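Local structure of Exo-beta-1,4-mannosidase (Rhizomucor miehei, 4LYP) at residues 144-155 with 229-240. The protein probably hydrolyses beta-1,4-linked mannose from the non-reducing ends of mannan-derived sugars, and also carries out transglycosylation, as a family 5 glycoside hydrolase. Residues are numbered along the deposited sequence; the frame is centred on the assembly and turned at random.
Sequences TAVMTLGNFWQW and VIMSWQIANEPQ. With GAI (guanidine), chain C.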
ATOM      1  N   THR A 144       3.079   1.024  13.218  1.00  7.41           N
ATOM      2  CA  THR A 144       1.623   0.862  13.023  1.00  7.23           C
ATOM      3  C   THR A 144       1.371   0.410  11.581  1.00  6.88           C
ATOM      4  O   THR A 144       2.224   0.583  10.690  1.00  7.39           O
ATOM      5  CB  THR A 144       0.856   2.167  13.279  1.00  7.53           C
ATOM      6  OG1 THR A 144       1.365   3.219  12.418  1.00  7.78           O
ATOM      7  CG2 THR A 144       0.940   2.555  14.744  1.00  8.68           C
ATOM      8  N   ALA A 145       0.206  -0.199  11.379  1.00  6.54           N
ATOM      9  CA  ALA A 145      -0.161  -0.809  10.122  1.00  6.61           C
ATOM     10  C   ALA A 145      -1.341  -0.072   9.479  1.00  6.28           C
ATOM     11  O   ALA A 145      -2.360   0.209  10.120  1.00  7.53           O
ATOM     12  CB  ALA A 145      -0.573  -2.256  10.321  1.00  7.94           C
ATOM     13  N   VAL A 146      -1.233   0.130   8.177  1.00  6.13           N
ATOM     14  CA  VAL A 146      -2.384   0.483   7.334  1.00  6.88           C
ATOM     15  C   VAL A 146      -2.834  -0.836   6.681  1.00  6.55           C
ATOM     16  O   VAL A 146      -2.036  -1.462   5.943  1.00  6.83           O
ATOM     17  CB  VAL A 146      -2.034   1.553   6.266  1.00  6.54           C
ATOM     18  CG1 VAL A 146      -3.169   1.757   5.312  1.00  8.07           C
ATOM     19  CG2 VAL A 146      -1.635   2.851   6.975  1.00  8.64           C
ATOM     20  N   MET A 147      -4.045  -1.279   7.029  1.00  6.38           N
ATOM     21  CA  MET A 147      -4.519  -2.630   6.660  1.00  6.34           C
ATOM     22  C   MET A 147      -5.380  -2.537   5.391  1.00  6.19           C
ATOM     23  O   MET A 147      -6.555  -2.182   5.480  1.00  7.25           O
ATOM     24  CB  MET A 147      -5.338  -3.197   7.769  1.00  7.84           C
ATOM     25  CG  MET A 147      -4.544  -3.485   9.074  1.00  7.63           C
ATOM     26  SD  MET A 147      -3.510  -4.941   8.949  1.00  8.02           S
ATOM     27  CE  MET A 147      -4.763  -6.185   9.299  1.00  8.20           C
ATOM     28  N   THR A 148      -4.790  -2.806   4.242  1.00  6.34           N
ATOM     29  CA  THR A 148      -5.507  -2.711   2.952  1.00  7.07           C
ATOM     30  C   THR A 148      -6.408  -3.943   2.812  1.00  6.86           C
ATOM     31  O   THR A 148      -5.920  -5.083   2.835  1.00  7.78           O
ATOM     32  CB  THR A 148      -4.559  -2.570   1.801  1.00  6.85           C
ATOM     33  OG1 THR A 148      -3.654  -1.457   2.077  1.00  6.89           O
ATOM     34  CG2 THR A 148      -5.260  -2.306   0.491  1.00  8.03           C
ATOM     35  N   LEU A 149      -7.729  -3.724   2.731  1.00  6.61           N
ATOM     36  CA  LEU A 149      -8.695  -4.839   2.800  1.00  6.63           C
ATOM     37  C   LEU A 149      -9.060  -5.432   1.458  1.00  6.81           C
ATOM     38  O   LEU A 149      -9.786  -6.459   1.417  1.00  6.97           O
ATOM     39  CB  LEU A 149      -9.934  -4.358   3.540  1.00  7.50           C
ATOM     40  CG  LEU A 149      -9.739  -4.117   5.025  1.00  7.24           C
ATOM     41  CD1 LEU A 149     -10.834  -3.173   5.540  1.00  9.00           C
ATOM     42  CD2 LEU A 149      -9.786  -5.458   5.741  1.00  9.27           C
ATOM     43  N   GLY A 150      -8.621  -4.820   0.367  1.00  6.76           N
ATOM     44  CA  GLY A 150      -8.943  -5.314  -0.978  1.00  6.76           C
ATOM     45  C   GLY A 150      -8.093  -4.624  -1.979  1.00  5.61           C
ATOM     46  O   GLY A 150      -7.195  -3.847  -1.592  1.00  6.71           O
ATOM     47  N   ASN A 151      -8.386  -4.864  -3.244  1.00  7.19           N
ATOM     48  CA  ASN A 151      -7.475  -4.380  -4.300  1.00  6.54           C
ATOM     49  C   ASN A 151      -8.252  -4.249  -5.565  1.00  6.03           C
ATOM     50  O   ASN A 151      -8.924  -5.217  -5.965  1.00  6.76           O
ATOM     51  CB  ASN A 151      -6.329  -5.377  -4.475  1.00  6.50           C
ATOM     52  CG  ASN A 151      -5.183  -4.891  -5.339  1.00  6.56           C
ATOM     53  OD1 ASN A 151      -5.148  -3.748  -5.828  1.00  6.83           O
ATOM     54  ND2 ASN A 151      -4.201  -5.755  -5.462  1.00  7.62           N
ATOM     55  N   PHE A 152      -8.233  -3.114  -6.222  1.00  6.45           N
ATOM     56  CA  PHE A 152      -8.830  -3.044  -7.550  1.00  6.74           C
ATOM     57  C   PHE A 152      -8.093  -4.019  -8.470  1.00  6.63           C
ATOM     58  O   PHE A 152      -8.745  -4.613  -9.366  1.00  7.50           O
ATOM     59  CB  PHE A 152      -8.785  -1.618  -8.075  1.00  7.74           C
ATOM     60  CG  PHE A 152      -9.536  -1.498  -9.367  1.00  7.12           C
ATOM     61  CD1 PHE A 152     -10.927  -1.319  -9.349  1.00  7.99           C
ATOM     62  CD2 PHE A 152      -8.891  -1.666 -10.614  1.00  8.53           C
ATOM     63  CE1 PHE A 152     -11.651  -1.276 -10.517  1.00  8.66           C
ATOM     64  CE2 PHE A 152      -9.638  -1.618 -11.810  1.00  9.13           C
ATOM     65  CZ  PHE A 152     -11.030  -1.422 -11.734  1.00  8.80           C
ATOM     66  N   TRP A 153      -6.770  -4.062  -8.364  1.00  6.91           N
ATOM     67  CA  TRP A 153      -5.940  -4.737  -9.332  1.00  7.13           C
ATOM     68  C   TRP A 153      -5.825  -6.219  -9.081  1.00  7.27           C
ATOM     69  O   TRP A 153      -6.270  -6.800  -8.061  1.00  7.08           O
ATOM     70  CB  TRP A 153      -4.563  -4.052  -9.421  1.00  7.98           C
ATOM     71  CG  TRP A 153      -4.710  -2.617  -9.771  1.00  7.42           C
ATOM     72  CD1 TRP A 153      -4.471  -1.543  -8.943  1.00  8.25           C
ATOM     73  CD2 TRP A 153      -5.187  -2.047 -11.005  1.00  7.46           C
ATOM     74  NE1 TRP A 153      -4.799  -0.349  -9.582  1.00  9.31           N
ATOM     75  CE2 TRP A 153      -5.229  -0.644 -10.851  1.00  8.09           C
ATOM     76  CE3 TRP A 153      -5.623  -2.621 -12.236  1.00  8.46           C
ATOM     77  CZ2 TRP A 153      -5.679   0.204 -11.861  1.00  9.62           C
ATOM     78  CZ3 TRP A 153      -6.101  -1.762 -13.216  1.00  9.80           C
ATOM     79  CH2 TRP A 153      -6.126  -0.360 -13.047  1.00 11.06           C
ATOM     80  N   GLN A 154      -5.149  -6.886 -10.034  1.00  6.79           N
ATOM     81  CA  GLN A 154      -5.212  -8.357 -10.154  1.00  7.35           C
ATOM     82  C   GLN A 154      -4.190  -9.097  -9.349  1.00  6.68           C
ATOM     83  O   GLN A 154      -4.253 -10.334  -9.251  1.00  7.43           O
ATOM     84  CB  GLN A 154      -5.084  -8.754 -11.639  1.00  8.38           C
ATOM     85  CG  GLN A 154      -3.705  -8.542 -12.307  1.00  8.33           C
ATOM     86  CD  GLN A 154      -3.452  -7.129 -12.838  1.00  7.50           C
ATOM     87  OE1 GLN A 154      -3.953  -6.111 -12.332  1.00  8.88           O
ATOM     88  NE2 GLN A 154      -2.618  -7.063 -13.897  1.00  8.91           N
ATOM     89  N   TRP A 155      -3.230  -8.407  -8.719  1.00  6.89           N
ATOM     90  CA  TRP A 155      -2.068  -9.085  -8.088  1.00  6.31           C
ATOM     91  C   TRP A 155      -2.356  -9.706  -6.783  1.00  5.97           C
ATOM     92  O   TRP A 155      -1.545 -10.465  -6.248  1.00  7.03           O
ATOM     93  CB  TRP A 155      -0.885  -8.157  -8.078  1.00  7.26           C
ATOM     94  CG  TRP A 155      -1.067  -6.814  -7.418  1.00  6.30           C
ATOM     95  CD1 TRP A 155      -1.322  -5.594  -8.048  1.00  7.21           C
ATOM     96  CD2 TRP A 155      -0.896  -6.531  -5.974  1.00  6.31           C
ATOM     97  NE1 TRP A 155      -1.334  -4.598  -7.110  1.00  7.52           N
ATOM     98  CE2 TRP A 155      -1.055  -5.108  -5.845  1.00  6.99           C
ATOM     99  CE3 TRP A 155      -0.655  -7.284  -4.840  1.00  7.80           C
ATOM    100  CZ2 TRP A 155      -0.953  -4.454  -4.623  1.00  7.77           C
ATOM    101  CZ3 TRP A 155      -0.531  -6.635  -3.645  1.00  7.50           C
ATOM    102  CH2 TRP A 155      -0.683  -5.214  -3.520  1.00  7.86           C
ATOM    103  N   VAL A 229      -1.875  -1.401  17.283  1.00  8.35           N
ATOM    104  CA  VAL A 229      -0.842  -1.499  16.241  1.00  8.23           C
ATOM    105  C   VAL A 229      -1.435  -1.179  14.868  1.00  7.56           C
ATOM    106  O   VAL A 229      -0.717  -0.744  13.970  1.00  8.62           O
ATOM    107  CB  VAL A 229      -0.200  -2.898  16.299  1.00  8.96           C
ATOM    108  CG1 VAL A 229       0.715  -3.142  15.111  1.00 10.11           C
ATOM    109  CG2 VAL A 229       0.585  -3.049  17.626  1.00 11.67           C
ATOM    110  N   ILE A 230      -2.741  -1.421  14.671  1.00  7.71           N
ATOM    111  CA  ILE A 230      -3.397  -1.056  13.428  1.00  7.40           C
ATOM    112  C   ILE A 230      -3.700   0.442  13.495  1.00  7.85           C
ATOM    113  O   ILE A 230      -4.480   0.871  14.365  1.00  8.50           O
ATOM    114  CB  ILE A 230      -4.640  -1.946  13.227  1.00  7.68           C
ATOM    115  CG1 ILE A 230      -4.169  -3.373  12.926  1.00  8.36           C
ATOM    116  CG2 ILE A 230      -5.519  -1.372  12.099  1.00  8.76           C
ATOM    117  CD1 ILE A 230      -5.280  -4.399  12.985  1.00  8.84           C
ATOM    118  N   MET A 231      -3.136   1.206  12.565  1.00  7.29           N
ATOM    119  CA  MET A 231      -3.442   2.620  12.397  1.00  7.68           C
ATOM    120  C   MET A 231      -4.774   2.806  11.706  1.00  8.13           C
ATOM    121  O   MET A 231      -5.580   3.691  12.076  1.00  8.70           O
ATOM    122  CB  MET A 231      -2.303   3.289  11.591  1.00  7.94           C
ATOM    123  CG  MET A 231      -2.730   4.667  11.091  1.00  8.27           C
ATOM    124  SD  MET A 231      -1.326   5.518  10.344  1.00  8.41           S
ATOM    125  CE  MET A 231      -2.157   6.765   9.344  1.00 11.68           C
ATOM    126  N   SER A 232      -4.971   2.106  10.608  1.00  7.53           N
ATOM    127  CA  SER A 232      -6.177   2.328   9.814  1.00  7.53           C
ATOM    128  C   SER A 232      -6.610   1.074   9.078  1.00  7.01           C
ATOM    129  O   SER A 232      -5.768   0.195   8.764  1.00  7.43           O
ATOM    130  CB  SER A 232      -5.994   3.504   8.828  1.00  8.30           C
ATOM    131  OG  SER A 232      -5.024   3.125   7.893  1.00  8.75           O
ATOM    132  N   TRP A 233      -7.894   1.015   8.781  1.00  7.65           N
ATOM    133  CA  TRP A 233      -8.467   0.054   7.811  1.00  7.44           C
ATOM    134  C   TRP A 233      -8.626   0.804   6.519  1.00  7.05           C
ATOM    135  O   TRP A 233      -9.198   1.892   6.485  1.00  9.09           O
ATOM    136  CB  TRP A 233      -9.841  -0.398   8.259  1.00  7.46           C
ATOM    137  CG  TRP A 233      -9.765  -1.147   9.554  1.00  7.63           C
ATOM    138  CD1 TRP A 233     -10.112  -0.702  10.833  1.00  8.16           C
ATOM    139  CD2 TRP A 233      -9.250  -2.482   9.747  1.00  6.87           C
ATOM    140  NE1 TRP A 233      -9.809  -1.664  11.770  1.00  8.23           N
ATOM    141  CE2 TRP A 233      -9.292  -2.761  11.152  1.00  7.04           C
ATOM    142  CE3 TRP A 233      -8.776  -3.469   8.864  1.00  7.58           C
ATOM    143  CZ2 TRP A 233      -8.857  -3.960  11.669  1.00  8.06           C
ATOM    144  CZ3 TRP A 233      -8.330  -4.660   9.383  1.00  7.99           C
ATOM    145  CH2 TRP A 233      -8.390  -4.911  10.777  1.00  8.15           C
ATOM    146  N   GLN A 234      -8.115   0.235   5.430  1.00  6.48           N
ATOM    147  CA  GLN A 234      -8.172   0.896   4.111  1.00  6.83           C
ATOM    148  C   GLN A 234      -9.075   0.103   3.197  1.00  6.90           C
ATOM    149  O   GLN A 234      -8.882  -1.120   3.049  1.00  7.08           O
ATOM    150  CB  GLN A 234      -6.769   1.059   3.560  1.00  6.73           C
ATOM    151  CG  GLN A 234      -6.761   1.684   2.171  1.00  6.67           C
ATOM    152  CD  GLN A 234      -5.342   2.072   1.868  1.00  7.18           C
ATOM    153  OE1 GLN A 234      -4.557   1.232   1.360  1.00  7.61           O
ATOM    154  NE2 GLN A 234      -4.953   3.317   2.198  1.00  7.00           N
ATOM    155  N   ILE A 235     -10.082   0.786   2.632  1.00  7.23           N
ATOM    156  CA  ILE A 235     -11.112   0.074   1.838  1.00  7.39           C
ATOM    157  C   ILE A 235     -10.442  -0.903   0.843  1.00  6.73           C
ATOM    158  O   ILE A 235     -10.724  -2.112   0.808  1.00  7.55           O
ATOM    159  CB  ILE A 235     -12.002   1.069   1.126  1.00  7.73           C
ATOM    160  CG1 ILE A 235     -12.856   1.907   2.093  1.00  8.83           C
ATOM    161  CG2 ILE A 235     -12.946   0.285   0.163  1.00  9.78           C
ATOM    162  CD1 ILE A 235     -13.602   3.063   1.428  1.00 10.89           C
ATOM    163  N   ALA A 236      -9.606  -0.337  -0.044  1.00  7.14           N
ATOM    164  CA  ALA A 236      -9.017  -1.155  -1.085  1.00  6.46           C
ATOM    165  C   ALA A 236      -7.913  -0.337  -1.705  1.00  6.26           C
ATOM    166  O   ALA A 236      -7.900   0.882  -1.711  1.00  8.06           O
ATOM    167  CB  ALA A 236     -10.028  -1.548  -2.200  1.00  8.05           C
ATOM    168  N   ASN A 237      -6.966  -1.046  -2.350  1.00  6.47           N
ATOM    169  CA  ASN A 237      -5.911  -0.389  -3.121  1.00  6.61           C
ATOM    170  C   ASN A 237      -6.526   0.142  -4.452  1.00  6.60           C
ATOM    171  O   ASN A 237      -6.967  -0.642  -5.303  1.00  7.54           O
ATOM    172  CB  ASN A 237      -4.816  -1.405  -3.424  1.00  6.21           C
ATOM    173  CG  ASN A 237      -3.720  -0.799  -4.211  1.00  6.78           C
ATOM    174  OD1 ASN A 237      -3.185   0.281  -3.830  1.00  7.19           O
ATOM    175  ND2 ASN A 237      -3.347  -1.419  -5.308  1.00  7.91           N
ATOM    176  N   GLU A 238      -6.492   1.475  -4.608  1.00  6.34           N
ATOM    177  CA  GLU A 238      -6.739   2.161  -5.901  1.00  6.54           C
ATOM    178  C   GLU A 238      -8.107   1.863  -6.528  1.00  7.03           C
ATOM    179  O   GLU A 238      -8.167   1.505  -7.693  1.00  8.02           O
ATOM    180  CB  GLU A 238      -5.624   1.887  -6.878  1.00  8.17           C
ATOM    181  CG  GLU A 238      -4.241   2.273  -6.341  1.00  7.95           C
ATOM    182  CD  GLU A 238      -3.177   2.276  -7.381  1.00  9.77           C
ATOM    183  OE1 GLU A 238      -3.443   1.899  -8.569  1.00 13.10           O
ATOM    184  OE2 GLU A 238      -2.030   2.736  -7.067  1.00  9.70           O
ATOM    185  N   PRO A 239      -9.224   2.114  -5.835  1.00  7.81           N
ATOM    186  CA  PRO A 239     -10.491   2.081  -6.577  1.00  8.28           C
ATOM    187  C   PRO A 239     -10.441   3.027  -7.778  1.00  7.86           C
ATOM    188  O   PRO A 239      -9.906   4.114  -7.678  1.00  7.93           O
ATOM    189  CB  PRO A 239     -11.527   2.544  -5.549  1.00 10.32           C
ATOM    190  CG  PRO A 239     -10.866   2.470  -4.227  1.00 12.04           C
ATOM    191  CD  PRO A 239      -9.383   2.619  -4.465  1.00  8.57           C
ATOM    192  N   GLN A 240     -10.994   2.620  -8.931  1.00  8.58           N
ATOM    193  CA  GLN A 240     -10.930   3.390 -10.168  1.00  8.60           C
ATOM    194  C   GLN A 240     -12.255   4.113 -10.422  1.00  8.14           C
ATOM    195  O   GLN A 240     -13.227   3.532 -10.889  1.00  9.46           O
ATOM    196  CB  GLN A 240     -10.553   2.489 -11.344  1.00  8.81           C
ATOM    197  CG  GLN A 240      -9.197   1.780 -11.193  1.00  9.14           C
ATOM    198  CD  GLN A 240      -8.060   2.774 -11.175  1.00  8.50           C
ATOM    199  OE1 GLN A 240      -7.800   3.462 -12.180  1.00 10.59           O
ATOM    200  NE2 GLN A 240      -7.390   2.948 -10.036  1.00  9.24           N
TER
HETATM  201  C   GAI C 501      -0.662   1.037 -10.309  1.00 13.03           C
HETATM  202  N1  GAI C 501      -0.431   1.730  -9.195  1.00 18.66           N
HETATM  203  N2  GAI C 501      -1.928   1.091 -10.756  1.00 16.47           N
HETATM  204  N3  GAI C 501       0.220   0.300 -10.885  1.00 16.18           N
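E238 OE1 is gripped by W153 NE1 at 2.8 Å, on the anti side of the carboxylate, and by guanidine N2, also at 2.8 Å. A weaker bond from guanidine N1 reaches the same oxygen; N1 chiefly holds OE2, which H291 also binds. E238 lies in the loop after strand 230-234, where family 5 enzymes carry their acid/base glutamate directly after an asparagine; E238 is probably that residue. N237 ND2 donates to N151 OD1 (3.0 Å): OD1 lies in the amide plane of N237, whereas ND2 stands above that of N151. Both CG atoms stand anti to the backbone N (chi1 180° and -169°), and the side chains run side by side, amide planes 57° apart; R97 takes N237 OD1, S156 N151 ND2. Q240 lays CG over the centre of the F152 ring, 3.5 Å from its centroid, and its CD meets W153 CZ2. Parallel strands 144-148 and 230-234 of the TIM barrel pair with a beta bulge where A145 O accepts from both M231 N (2.8 Å) and S232 N (3.3 Å). On the V146 face, T148 OG1 donates to Q234 OE1; Q234 NE2 binds E336. Guanidine thus occupies the probable acid/base, consistent with an active-site pocket.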